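Local coordinates for agenet domain-containing protein (Arabidopsis thaliana, PDB 6IE4) that binds a methylated tail peptide of histone H3 through its tandem Agenet domains and so probably acts as a chromatin reader, at residues D119-V124 / R134-E139; E110-E115 / S123-S128. All blocks are in the same frame, centred on the assembly; numbering follows the deposited sequence.

Contacts 1 and 2 are two successive beta hairpins built on the same central strand, 121-126, and they share Ser123 and Val124. In 119-124 / 134-139 that strand pairs with 131-136; in 110-115 / 123-128 it pairs with 107-117. Both are partly buried: one side of each turns into an apolar interior, where Phe135 of contact 1 meets Phe126 of contact 2, and the other carries mostly charged or polar groups, with Phe125 among them in contact 2. Contact 1 is regular antiparallel pairing that runs into a 3-10 turn tied by its own salt bridges. Contact 2 is bent by a classic beta bulge, carries a salt bridge across the strands and reaches the bound peptide through Phe126.

Contact 1 of 2, residues D119-V124 / R134-E139; sequences DGKFSV and RFRKDE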
loop_
_atom_site.group_PDB
_atom_site.type_symbol
_atom_site.label_atom_id
_atom_site.label_comp_id
_atom_site.label_asym_id
_atom_site.label_seq_id
_atom_site.Cartn_x
_atom_site.Cartn_y
_atom_site.Cartn_z
ATOM N N ASP A 119 5.519 -24.378 4.981
ATOM C CA ASP A 119 4.073 -24.468 4.873
ATOM C C ASP A 119 3.473 -23.292 4.115
ATOM O O ASP A 119 2.457 -22.723 4.538
ATOM C CB ASP A 119 3.475 -24.575 6.274
ATOM C CG ASP A 119 4.113 -23.610 7.245
ATOM O OD1 ASP A 119 5.366 -23.530 7.266
ATOM O OD2 ASP A 119 3.357 -22.939 7.988
ATOM N N GLY A 120 4.082 -22.924 2.987
ATOM C CA GLY A 120 3.496 -21.859 2.202
ATOM C C GLY A 120 3.610 -20.489 2.826
ATOM O O GLY A 120 2.958 -19.556 2.339
ATOM N N LYS A 121 4.303 -20.367 3.962
ATOM C CA LYS A 121 4.403 -19.128 4.718
ATOM C C LYS A 121 5.783 -18.505 4.549
ATOM O O LYS A 121 6.761 -19.171 4.199
ATOM C CB LYS A 121 4.101 -19.368 6.206
ATOM C CG LYS A 121 2.671 -19.868 6.461
ATOM C CD LYS A 121 2.294 -19.836 7.943
ATOM C CE LYS A 121 0.799 -20.115 8.164
ATOM N NZ LYS A 121 0.324 -21.440 7.653
ATOM N N PHE A 122 5.840 -17.200 4.786
ATOM C CA PHE A 122 7.060 -16.435 4.630
ATOM C C PHE A 122 7.233 -15.565 5.855
ATOM O O PHE A 122 6.265 -15.241 6.553
ATOM C CB PHE A 122 7.014 -15.565 3.359
ATOM C CG PHE A 122 6.588 -16.324 2.135
ATOM C CD1 PHE A 122 5.249 -16.500 1.851
ATOM C CD2 PHE A 122 7.525 -16.906 1.303
ATOM C CE1 PHE A 122 4.857 -17.221 0.749
ATOM C CE2 PHE A 122 7.137 -17.617 0.204
ATOM C CZ PHE A 122 5.799 -17.780 -0.071
ATOM N N SER A 123 8.469 -15.148 6.079
ATOM C CA SER A 123 8.787 -14.241 7.166
ATOM C C SER A 123 9.504 -13.056 6.553
ATOM O O SER A 123 10.449 -13.230 5.778
ATOM C CB SER A 123 9.667 -14.928 8.249
ATOM O OG SER A 123 10.079 -14.025 9.262
ATOM N N VAL A 124 9.093 -11.853 6.949
ATOM C CA VAL A 124 9.294 -10.648 6.155
ATOM C C VAL A 124 9.890 -9.579 7.060
ATOM O O VAL A 124 9.335 -9.296 8.125
ATOM C CB VAL A 124 7.970 -10.145 5.542
ATOM C CG1 VAL A 124 8.189 -8.817 4.821
ATOM C CG2 VAL A 124 7.350 -11.175 4.599
ATOM N N ARG A 134 5.581 -12.929 10.085
ATOM C CA ARG A 134 5.160 -14.019 9.200
ATOM C C ARG A 134 3.881 -13.701 8.432
ATOM O O ARG A 134 2.989 -13.019 8.947
ATOM C CB ARG A 134 4.967 -15.301 10.001
ATOM C CG ARG A 134 6.270 -16.027 10.242
ATOM C CD ARG A 134 6.106 -17.189 11.197
ATOM N NE ARG A 134 7.378 -17.764 11.624
ATOM C CZ ARG A 134 7.487 -18.982 12.141
ATOM N NH1 ARG A 134 8.674 -19.445 12.525
ATOM N NH2 ARG A 134 6.389 -19.720 12.307
ATOM N N PHE A 135 3.816 -14.162 7.175
ATOM C CA PHE A 135 2.620 -14.013 6.355
ATOM C C PHE A 135 2.401 -15.240 5.485
ATOM O O PHE A 135 3.344 -15.943 5.112
ATOM C CB PHE A 135 2.691 -12.779 5.434
ATOM C CG PHE A 135 2.806 -11.480 6.165
ATOM C CD1 PHE A 135 1.671 -10.814 6.608
ATOM C CD2 PHE A 135 4.047 -10.934 6.431
ATOM C CE1 PHE A 135 1.771 -9.627 7.291
ATOM C CE2 PHE A 135 4.158 -9.742 7.117
ATOM C CZ PHE A 135 3.019 -9.080 7.536
ATOM N N ARG A 136 1.142 -15.437 5.106
ATOM C CA ARG A 136 0.773 -16.420 4.105
ATOM C C ARG A 136 0.949 -15.810 2.722
ATOM O O ARG A 136 0.964 -14.581 2.560
ATOM C CB ARG A 136 -0.670 -16.869 4.298
ATOM C CG ARG A 136 -0.930 -17.534 5.618
ATOM C CD ARG A 136 -2.367 -17.949 5.689
ATOM N NE ARG A 136 -3.234 -16.796 5.475
ATOM C CZ ARG A 136 -3.515 -15.900 6.416
ATOM N NH1 ARG A 136 -2.966 -16.011 7.624
ATOM N NH2 ARG A 136 -4.309 -14.879 6.140
ATOM N N LYS A 137 1.109 -16.684 1.716
ATOM C CA LYS A 137 1.408 -16.200 0.370
ATOM C C LYS A 137 0.347 -15.228 -0.108
ATOM O O LYS A 137 0.660 -14.229 -0.758
ATOM C CB LYS A 137 1.546 -17.357 -0.626
ATOM C CG LYS A 137 1.978 -16.855 -2.016
ATOM C CD LYS A 137 2.113 -17.932 -3.073
ATOM C CE LYS A 137 3.022 -17.426 -4.216
ATOM N NZ LYS A 137 2.748 -18.065 -5.555
ATOM N N ASP A 138 -0.901 -15.480 0.238
ATOM C CA ASP A 138 -1.978 -14.647 -0.253
ATOM C C ASP A 138 -2.056 -13.318 0.493
ATOM O O ASP A 138 -2.952 -12.523 0.215
ATOM C CB ASP A 138 -3.296 -15.395 -0.118
ATOM C CG ASP A 138 -3.740 -15.481 1.299
ATOM O OD1 ASP A 138 -2.934 -15.912 2.154
ATOM O OD2 ASP A 138 -4.923 -15.165 1.555
ATOM N N GLU A 139 -1.119 -13.038 1.401
ATOM C CA GLU A 139 -1.051 -11.749 2.068
ATOM C C GLU A 139 0.065 -10.901 1.496
ATOM O O GLU A 139 0.231 -9.749 1.907
ATOM C CB GLU A 139 -0.820 -11.917 3.574
ATOM C CG GLU A 139 -1.675 -12.966 4.261
ATOM C CD GLU A 139 -1.517 -12.945 5.786
ATOM O OE1 GLU A 139 -2.063 -12.008 6.412
ATOM O OE2 GLU A 139 -0.860 -13.859 6.355
#
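Phe122 O receives the backbone N-H of Phe135 (N to O 2.7 Å) and also meets the CA-H of Arg134, while Phe122 N returns a bond to Phe135 O. This is the hydrogen-bonded pair of an antiparallel ladder, flanked by the non-hydrogen-bonded pairs Lys121-Arg136 and Ser123-Arg134. On the apolar face, CG of Phe122 lies beside its own backbone N (chi1 -49°), and the ring runs alongside the Lys137 side chain, presenting its edge: Phe122 CE1 sits 3.6 Å from Lys137 CB. An alanine at Phe122 would probably open a gap beside Lys137, whose CB and CG would lose the ring edge they pack on. Lys137 NZ is held by Lys92 O. Val124 crosses Phe135 at about a right angle, Val124 CG2 3.8 Å from Phe135 CD2, at the ring edge. On the other face Lys121 and Arg136 lie side by side. Their like charges are probably eased by Asp119 for Lys121 and Asp138 for Arg136, each by a weak salt bridge, and by Glu139 for Arg136 through charge alone. Glu139 OE2 lies over one face of the Arg136 guanidinium, toward its rim, and takes the N-H of Arg136 almost straight (N to OE2 2.8 Å, 178°), tying the 3-10 turn to the strand end. The Phe122 side chain packs against Val116 of strand 107-117, Phe135 against Ala102 and Tyr104 of strand 99-104, and both phenylalanines against Leu140 of strand 140-142.

Contact 2 of 2, residues E110-E115 / S123-S128; sequences EGDVTE and SVFFRS
Ser123 O is shared by both donors of Thr114: the backbone N (2.8 Å from Ser123 O) and OG1, which stands above the carbonyl plane at 3.2 Å from the same oxygen. Glu115 N adds a weak bond to it, and Ser123 N closes the pair by donating to Glu115 O. Thr114 and Glu115 thus both face Ser123, a classic beta bulge that shifts the register by one residue. Thr114 OG1 lies between its backbone N and carbonyl carbon (chi1 53°), which brings it over the Ser123 carbonyl, while Thr114 CG2 rests 3.6 Å from Phe125 CB. Further along, Asp112 and Phe125 exchange two backbone bonds, and Val124 CG1 lies against Gly111 CA. This bulged hairpin of strands 107-117 and 121-126 belongs to the curled antiparallel sheet expected of an Agenet domain, whose fold is related to SH3. Beyond the ladder, Asp112 OD1 approaches the guanidinium edge of Arg127 in a long salt bridge, 3.6 Å from Arg127 NE, the two flat groups only 9° from coplanar. Glu99 lies close to the carboxylates of Asp112 and Glu110, so Arg127 probably offsets some of this negative charge. Phe126 CD2 comes up to Glu110 O; its ring meets Phe135, and the side chain also packs on Ala102 and on a modified side chain of the bound peptide. Gln132 NE2 bonds both Thr114 OG1 and Ser123 OG, fixing the two hydroxyls beside the bulge.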
loop_
_atom_site.group_PDB
_atom_site.type_symbol
_atom_site.label_atom_id
_atom_site.label_comp_id
_atom_site.label_asym_id
_atom_site.label_seq_id
_atom_site.Cartn_x
_atom_site.Cartn_y
_atom_site.Cartn_z
ATOM N N GLU A 110 5.979 -2.528 2.605
ATOM C CA GLU A 110 7.066 -3.075 1.821
ATOM C C GLU A 110 8.123 -3.632 2.763
ATOM O O GLU A 110 8.441 -3.022 3.789
ATOM C CB GLU A 110 7.670 -2.001 0.923
ATOM C CG GLU A 110 8.987 -2.410 0.307
ATOM C CD GLU A 110 9.735 -1.278 -0.374
ATOM O OE1 GLU A 110 9.270 -0.121 -0.343
ATOM O OE2 GLU A 110 10.807 -1.564 -0.944
ATOM N N GLY A 111 8.671 -4.785 2.391
ATOM C CA GLY A 111 9.625 -5.495 3.223
ATOM C C GLY A 111 10.361 -6.527 2.402
ATOM O O GLY A 111 9.978 -6.826 1.261
ATOM N N ASP A 112 11.472 -7.012 2.966
ATOM C CA ASP A 112 12.239 -8.098 2.368
ATOM C C ASP A 112 11.743 -9.434 2.904
ATOM O O ASP A 112 11.275 -9.516 4.033
ATOM C CB ASP A 112 13.741 -7.960 2.656
ATOM C CG ASP A 112 14.307 -6.570 2.309
ATOM O OD1 ASP A 112 14.145 -5.627 3.122
ATOM O OD2 ASP A 112 14.961 -6.429 1.245
ATOM N N VAL A 113 11.868 -10.490 2.095
ATOM C CA VAL A 113 11.614 -11.852 2.560
ATOM C C VAL A 113 12.910 -12.414 3.121
ATOM O O VAL A 113 13.903 -12.546 2.399
ATOM C CB VAL A 113 11.111 -12.749 1.420
ATOM C CG1 VAL A 113 10.879 -14.166 1.917
ATOM C CG2 VAL A 113 9.848 -12.198 0.802
ATOM N N THR A 114 12.895 -12.815 4.388
ATOM C CA THR A 114 14.128 -13.313 4.969
ATOM C C THR A 114 14.123 -14.815 5.128
ATOM O O THR A 114 15.200 -15.418 5.173
ATOM C CB THR A 114 14.402 -12.680 6.335
ATOM O OG1 THR A 114 13.263 -12.846 7.178
ATOM C CG2 THR A 114 14.715 -11.203 6.189
ATOM N N GLU A 115 12.945 -15.431 5.171
ATOM C CA GLU A 115 12.832 -16.864 5.364
ATOM C C GLU A 115 11.634 -17.388 4.584
ATOM O O GLU A 115 10.573 -16.753 4.566
ATOM C CB GLU A 115 12.709 -17.172 6.859
ATOM C CG GLU A 115 12.654 -18.632 7.225
ATOM C CD GLU A 115 13.180 -18.894 8.631
ATOM O OE1 GLU A 115 12.963 -18.041 9.525
ATOM O OE2 GLU A 115 13.806 -19.957 8.835
ATOM N N SER A 123 8.469 -15.148 6.079
ATOM C CA SER A 123 8.787 -14.241 7.166
ATOM C C SER A 123 9.504 -13.056 6.553
ATOM O O SER A 123 10.449 -13.230 5.778
ATOM C CB SER A 123 9.667 -14.928 8.249
ATOM O OG SER A 123 10.079 -14.025 9.262
ATOM N N VAL A 124 9.093 -11.853 6.949
ATOM C CA VAL A 124 9.294 -10.648 6.155
ATOM C C VAL A 124 9.890 -9.579 7.060
ATOM O O VAL A 124 9.335 -9.296 8.125
ATOM C CB VAL A 124 7.970 -10.145 5.542
ATOM C CG1 VAL A 124 8.189 -8.817 4.821
ATOM C CG2 VAL A 124 7.350 -11.175 4.599
ATOM N N PHE A 125 11.025 -9.008 6.657
ATOM C CA PHE A 125 11.715 -7.981 7.437
ATOM C C PHE A 125 11.367 -6.580 6.947
ATOM O O PHE A 125 11.565 -6.267 5.773
ATOM C CB PHE A 125 13.232 -8.170 7.410
ATOM C CG PHE A 125 13.967 -7.064 8.104
ATOM C CD1 PHE A 125 13.843 -6.911 9.480
ATOM C CD2 PHE A 125 14.790 -6.193 7.402
ATOM C CE1 PHE A 125 14.492 -5.904 10.143
ATOM C CE2 PHE A 125 15.458 -5.182 8.062
ATOM C CZ PHE A 125 15.302 -5.043 9.441
ATOM N N PHE A 126 10.854 -5.743 7.849
ATOM C CA PHE A 126 10.551 -4.341 7.576
ATOM C C PHE A 126 11.615 -3.420 8.176
ATOM O O PHE A 126 11.803 -3.396 9.394
ATOM C CB PHE A 126 9.159 -3.986 8.112
ATOM C CG PHE A 126 8.066 -4.868 7.571
ATOM C CD1 PHE A 126 7.786 -6.094 8.164
ATOM C CD2 PHE A 126 7.360 -4.507 6.447
ATOM C CE1 PHE A 126 6.805 -6.915 7.655
ATOM C CE2 PHE A 126 6.379 -5.330 5.924
ATOM C CZ PHE A 126 6.096 -6.528 6.522
ATOM N N ARG A 127 12.238 -2.588 7.323
ATOM C CA ARG A 127 13.429 -1.845 7.732
ATOM C C ARG A 127 13.076 -0.586 8.494
ATOM O O ARG A 127 13.759 -0.243 9.462
ATOM C CB ARG A 127 14.251 -1.427 6.523
ATOM C CG ARG A 127 14.826 -2.540 5.720
ATOM C CD ARG A 127 15.955 -1.985 4.913
ATOM N NE ARG A 127 16.164 -2.717 3.675
ATOM C CZ ARG A 127 16.790 -2.200 2.620
ATOM N NH1 ARG A 127 17.274 -0.955 2.681
ATOM N NH2 ARG A 127 16.947 -2.933 1.521
ATOM N N SER A 128 12.059 0.151 8.041
ATOM C CA SER A 128 11.633 1.332 8.780
ATOM C C SER A 128 11.224 0.980 10.212
ATOM O O SER A 128 11.535 1.718 11.155
ATOM C CB SER A 128 10.486 2.020 8.046
ATOM O OG SER A 128 9.594 1.062 7.493
#